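Local coordinates for protein flavin adenine dinucleotide synthase (Saccharomyces cerevisiae, PDB 2WSI) that catalyses the transfer of an adenylyl group from ATP to FMN, forming the coenzyme FAD and releasing diphosphate, at residues A[144-152]-A[182-190]. Residues are numbered along the deposited sequence; the frame is centred on the assembly and turned at random.
Sequences MADAFRDFI and DSNWPDFMR. With FAD (flavin-adenine dinucleotide), chain C.
W185 lies between A145 and the FAD flavin. A145 CA sits over one face of the indole, 3.6 Å from the centroid of its six-membered ring. The flavin covers the opposite face, with N5 3.3 Å above the indole plane. With CG anti to the carbonyl carbon (chi1 -82°), the indole lies in this layer. F148 meets the indole edge, CD1 to W185 CZ3 3.8 Å, with the planes of the two six-membered rings at 40°. One face of the F148 ring carries the flavin methyl C7M. Replacing W185 with an alanine would probably leave one face of the flavin uncovered and open a gap between it and A145. The R190 guanidinium lies with its face against flavin C4 and O4. P186 packs on the helix backbone, its CG 3.5 Å from R149 CA. The bend of R149 at chi3 (-34°) brings its guanidinium edge to N184 O, where NH2 makes a weak hydrogen bond of 3.3 Å. D182 grips the flavin rim: its N donates to O4 and its OD2 accepts from N3, 2.6 Å. Helix 144-154 thus backs the flavin-binding loop. F148 and F188 both touch I161 of strand 160-162, and the loop runs into the neighbouring strand 189-191.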
loop_
_atom_site.group_PDB
_atom_site.type_symbol
_atom_site.label_atom_id
_atom_site.label_comp_id
_atom_site.label_asym_id
_atom_site.label_seq_id
_atom_site.Cartn_x
_atom_site.Cartn_y
_atom_site.Cartn_z
ATOM N N MET A 144 -14.209 11.293 -5.335
ATOM C CA MET A 144 -12.944 10.858 -5.901
ATOM C C MET A 144 -12.965 10.898 -7.435
ATOM O O MET A 144 -11.985 11.283 -8.036
ATOM C CB MET A 144 -12.559 9.488 -5.355
ATOM C CG MET A 144 -12.009 9.578 -3.935
ATOM S SD MET A 144 -10.209 9.787 -3.905
ATOM C CE MET A 144 -9.745 8.087 -3.953
ATOM N N ALA A 145 -14.081 10.517 -8.061
ATOM C CA ALA A 145 -14.222 10.648 -9.498
ATOM C C ALA A 145 -13.866 12.064 -9.982
ATOM O O ALA A 145 -13.193 12.221 -11.004
ATOM C CB ALA A 145 -15.654 10.280 -9.930
ATOM N N ASP A 146 -14.296 13.089 -9.255
ATOM C CA ASP A 146 -14.061 14.462 -9.707
ATOM C C ASP A 146 -12.606 14.853 -9.461
ATOM O O ASP A 146 -11.983 15.528 -10.279
ATOM C CB ASP A 146 -15.008 15.450 -9.010
ATOM C CG ASP A 146 -16.492 15.148 -9.284
ATOM O OD1 ASP A 146 -16.866 14.896 -10.452
ATOM O OD2 ASP A 146 -17.282 15.163 -8.317
ATOM N N ALA A 147 -12.070 14.436 -8.331
ATOM C CA ALA A 147 -10.658 14.666 -8.038
ATOM C C ALA A 147 -9.777 14.116 -9.171
ATOM O O ALA A 147 -8.808 14.764 -9.602
ATOM C CB ALA A 147 -10.281 14.017 -6.706
ATOM N N PHE A 148 -10.105 12.926 -9.670
ATOM C CA PHE A 148 -9.288 12.360 -10.740
ATOM C C PHE A 148 -9.599 13.012 -12.079
ATOM O O PHE A 148 -8.723 13.121 -12.939
ATOM C CB PHE A 148 -9.391 10.829 -10.787
ATOM C CG PHE A 148 -8.472 10.164 -9.806
ATOM C CD1 PHE A 148 -8.881 9.941 -8.501
ATOM C CD2 PHE A 148 -7.170 9.816 -10.174
ATOM C CE1 PHE A 148 -8.015 9.379 -7.565
ATOM C CE2 PHE A 148 -6.295 9.242 -9.239
ATOM C CZ PHE A 148 -6.732 9.017 -7.932
ATOM N N ARG A 149 -10.823 13.500 -12.249
ATOM C CA ARG A 149 -11.133 14.177 -13.500
ATOM C C ARG A 149 -10.252 15.411 -13.596
ATOM O O ARG A 149 -9.688 15.684 -14.654
ATOM C CB ARG A 149 -12.612 14.559 -13.609
ATOM C CG ARG A 149 -12.986 15.057 -14.999
ATOM C CD ARG A 149 -14.453 15.452 -15.075
ATOM N NE ARG A 149 -15.268 14.585 -14.227
ATOM C CZ ARG A 149 -15.688 13.375 -14.576
ATOM N NH1 ARG A 149 -15.383 12.877 -15.772
ATOM N NH2 ARG A 149 -16.419 12.664 -13.728
ATOM N N ASP A 150 -10.110 16.135 -12.486
ATOM C CA ASP A 150 -9.280 17.343 -12.474
ATOM C C ASP A 150 -7.823 16.968 -12.732
ATOM O O ASP A 150 -7.139 17.660 -13.465
ATOM C CB ASP A 150 -9.371 18.090 -11.145
ATOM C CG ASP A 150 -10.750 18.682 -10.898
ATOM O OD1 ASP A 150 -11.536 18.826 -11.865
ATOM O OD2 ASP A 150 -11.043 19.015 -9.725
ATOM N N PHE A 151 -7.375 15.858 -12.139
ATOM C CA PHE A 151 -5.996 15.399 -12.285
ATOM C C PHE A 151 -5.685 15.132 -13.758
ATOM O O PHE A 151 -4.666 15.595 -14.278
ATOM C CB PHE A 151 -5.746 14.137 -11.432
ATOM C CG PHE A 151 -4.378 13.498 -11.669
ATOM C CD1 PHE A 151 -3.215 14.129 -11.240
ATOM C CD2 PHE A 151 -4.269 12.276 -12.322
ATOM C CE1 PHE A 151 -1.968 13.560 -11.458
ATOM C CE2 PHE A 151 -3.019 11.701 -12.545
ATOM C CZ PHE A 151 -1.864 12.345 -12.096
ATOM N N ILE A 152 -6.576 14.390 -14.412
ATOM C CA ILE A 152 -6.428 13.995 -15.817
ATOM C C ILE A 152 -6.473 15.213 -16.719
ATOM O O ILE A 152 -5.828 15.248 -17.772
ATOM C CB ILE A 152 -7.571 13.021 -16.248
ATOM C CG1 ILE A 152 -7.435 11.672 -15.534
ATOM C CG2 ILE A 152 -7.588 12.806 -17.761
ATOM C CD1 ILE A 152 -6.069 11.029 -15.677
ATOM N N ASP A 182 -15.252 3.014 -15.343
ATOM C CA ASP A 182 -16.664 3.015 -15.737
ATOM C C ASP A 182 -17.004 4.402 -16.287
ATOM O O ASP A 182 -16.155 5.302 -16.283
ATOM C CB ASP A 182 -17.590 2.637 -14.558
ATOM C CG ASP A 182 -17.334 1.230 -14.025
ATOM O OD1 ASP A 182 -17.571 0.240 -14.745
ATOM O OD2 ASP A 182 -16.916 1.101 -12.863
ATOM N N SER A 183 -18.234 4.586 -16.757
ATOM C CA SER A 183 -18.584 5.792 -17.521
ATOM C C SER A 183 -18.831 6.981 -16.602
ATOM O O SER A 183 -18.780 8.141 -17.025
ATOM C CB SER A 183 -19.798 5.527 -18.406
ATOM O OG SER A 183 -20.763 4.777 -17.697
ATOM N N ASN A 184 -19.095 6.669 -15.342
ATOM C CA ASN A 184 -19.071 7.641 -14.258
ATOM C C ASN A 184 -17.724 8.385 -14.195
ATOM O O ASN A 184 -17.649 9.584 -13.936
ATOM C CB ASN A 184 -19.311 6.860 -12.957
ATOM C CG ASN A 184 -19.242 7.726 -11.714
ATOM O OD1 ASN A 184 -19.040 8.941 -11.780
ATOM N ND2 ASN A 184 -19.422 7.096 -10.558
ATOM N N TRP A 185 -16.652 7.657 -14.450
ATOM C CA TRP A 185 -15.301 8.169 -14.230
ATOM C C TRP A 185 -14.679 8.709 -15.519
ATOM O O TRP A 185 -15.153 8.429 -16.602
ATOM C CB TRP A 185 -14.439 7.041 -13.664
ATOM C CG TRP A 185 -14.594 6.865 -12.215
ATOM C CD1 TRP A 185 -15.704 6.416 -11.550
ATOM C CD2 TRP A 185 -13.606 7.141 -11.210
ATOM N NE1 TRP A 185 -15.464 6.394 -10.194
ATOM C CE2 TRP A 185 -14.186 6.833 -9.958
ATOM C CE3 TRP A 185 -12.287 7.605 -11.249
ATOM C CZ2 TRP A 185 -13.495 6.980 -8.757
ATOM C CZ3 TRP A 185 -11.593 7.757 -10.045
ATOM C CH2 TRP A 185 -12.203 7.444 -8.818
ATOM N N PRO A 186 -13.598 9.485 -15.400
ATOM C CA PRO A 186 -12.858 9.879 -16.594
ATOM C C PRO A 186 -12.191 8.648 -17.219
ATOM O O PRO A 186 -11.957 7.679 -16.506
ATOM C CB PRO A 186 -11.794 10.850 -16.058
ATOM C CG PRO A 186 -11.983 10.946 -14.595
ATOM C CD PRO A 186 -12.935 9.900 -14.154
ATOM N N ASP A 187 -11.881 8.671 -18.511
ATOM C CA ASP A 187 -11.301 7.497 -19.159
ATOM C C ASP A 187 -9.802 7.354 -18.870
ATOM O O ASP A 187 -9.002 8.182 -19.265
ATOM C CB ASP A 187 -11.522 7.556 -20.686
ATOM C CG ASP A 187 -11.158 6.232 -21.404
ATOM O OD1 ASP A 187 -10.740 5.243 -20.749
ATOM O OD2 ASP A 187 -11.296 6.176 -22.652
ATOM N N PHE A 188 -9.439 6.307 -18.144
ATOM C CA PHE A 188 -8.049 5.855 -18.075
ATOM C C PHE A 188 -8.096 4.381 -17.698
ATOM O O PHE A 188 -9.166 3.857 -17.390
ATOM C CB PHE A 188 -7.210 6.642 -17.051
ATOM C CG PHE A 188 -7.780 6.662 -15.647
ATOM C CD1 PHE A 188 -7.546 5.625 -14.769
ATOM C CD2 PHE A 188 -8.517 7.758 -15.199
ATOM C CE1 PHE A 188 -8.064 5.642 -13.472
ATOM C CE2 PHE A 188 -9.037 7.797 -13.904
ATOM C CZ PHE A 188 -8.797 6.746 -13.029
ATOM N N MET A 189 -6.961 3.703 -17.769
ATOM C CA MET A 189 -6.948 2.282 -17.455
ATOM C C MET A 189 -6.656 2.113 -15.982
ATOM O O MET A 189 -5.680 2.665 -15.471
ATOM C CB MET A 189 -5.878 1.535 -18.274
ATOM C CG MET A 189 -6.044 0.010 -18.203
ATOM S SD MET A 189 -7.506 -0.582 -19.153
ATOM C CE MET A 189 -6.716 -0.714 -20.767
ATOM N N ARG A 190 -7.496 1.332 -15.304
ATOM C CA ARG A 190 -7.222 0.955 -13.921
ATOM C C ARG A 190 -6.261 -0.238 -13.906
ATOM O O ARG A 190 -6.487 -1.250 -14.588
ATOM C CB ARG A 190 -8.523 0.591 -13.193
ATOM C CG ARG A 190 -9.513 1.723 -13.126
ATOM C CD ARG A 190 -10.760 1.314 -12.304
ATOM N NE ARG A 190 -11.728 0.610 -13.139
ATOM C CZ ARG A 190 -12.879 0.111 -12.697
ATOM N NH1 ARG A 190 -13.209 0.243 -11.419
ATOM N NH2 ARG A 190 -13.709 -0.502 -13.539
HETATM P PA FAD C . -10.032 2.732 -0.984
HETATM O O1A FAD C . -10.032 3.119 0.469
HETATM O O2A FAD C . -10.811 3.721 -1.808
HETATM O O5B FAD C . -8.547 2.480 -1.585
HETATM C C5B FAD C . -8.423 1.762 -2.799
HETATM C C4B FAD C . -7.206 2.299 -3.560
HETATM O O4B FAD C . -7.534 3.521 -4.167
HETATM C C3B FAD C . -6.044 2.592 -2.632
HETATM O O3B FAD C . -5.222 1.465 -2.456
HETATM C C2B FAD C . -5.325 3.703 -3.374
HETATM O O2B FAD C . -4.469 3.167 -4.361
HETATM C C1B FAD C . -6.459 4.434 -4.044
HETATM N N9A FAD C . -6.875 5.543 -3.172
HETATM C C8A FAD C . -7.881 5.564 -2.239
HETATM N N7A FAD C . -7.930 6.802 -1.675
HETATM C C5A FAD C . -6.942 7.549 -2.236
HETATM C C6A FAD C . -6.525 8.850 -2.041
HETATM N N6A FAD C . -7.121 9.675 -1.160
HETATM N N1A FAD C . -5.496 9.318 -2.804
HETATM C C2A FAD C . -4.860 8.533 -3.743
HETATM N N3A FAD C . -5.254 7.225 -3.906
HETATM C C4A FAD C . -6.298 6.769 -3.180
HETATM N N1 FAD C . -15.161 2.903 -8.918
HETATM C C2 FAD C . -16.039 2.577 -9.919
HETATM O O2 FAD C . -17.154 2.133 -9.645
HETATM N N3 FAD C . -15.679 2.748 -11.233
HETATM C C4 FAD C . -14.440 3.252 -11.562
HETATM O O4 FAD C . -14.179 3.370 -12.764
HETATM C C4X FAD C . -13.540 3.588 -10.545
HETATM N N5 FAD C . -12.275 4.097 -10.828
HETATM C C5X FAD C . -11.398 4.414 -9.810
HETATM C C6 FAD C . -10.128 4.925 -10.082
HETATM C C7 FAD C . -9.273 5.267 -9.031
HETATM C C7M FAD C . -7.906 5.830 -9.290
HETATM C C8 FAD C . -9.687 5.075 -7.719
HETATM C C8M FAD C . -8.771 5.411 -6.579
HETATM C C9 FAD C . -10.942 4.558 -7.454
HETATM C C9A FAD C . -11.802 4.239 -8.486
HETATM N N10 FAD C . -13.055 3.741 -8.191
HETATM C C10 FAD C . -13.910 3.395 -9.218
HETATM C "C1'" FAD C . -13.455 3.527 -6.756
HETATM C "C2'" FAD C . -13.032 2.119 -6.283
HETATM O "O2'" FAD C . -13.453 1.087 -7.143
HETATM C "C3'" FAD C . -13.509 1.799 -4.870
HETATM O "O3'" FAD C . -14.901 1.594 -4.886
HETATM C "C4'" FAD C . -13.162 2.923 -3.913
HETATM O "O4'" FAD C . -11.811 3.301 -4.078
HETATM C "C5'" FAD C . -13.359 2.473 -2.464
HETATM O "O5'" FAD C . -12.843 1.164 -2.312
HETATM P P FAD C . -12.018 0.749 -0.991
HETATM O O1P FAD C . -12.619 1.436 0.213
HETATM O O2P FAD C . -11.919 -0.756 -0.890
HETATM O O3P FAD C . -10.507 1.227 -1.172
#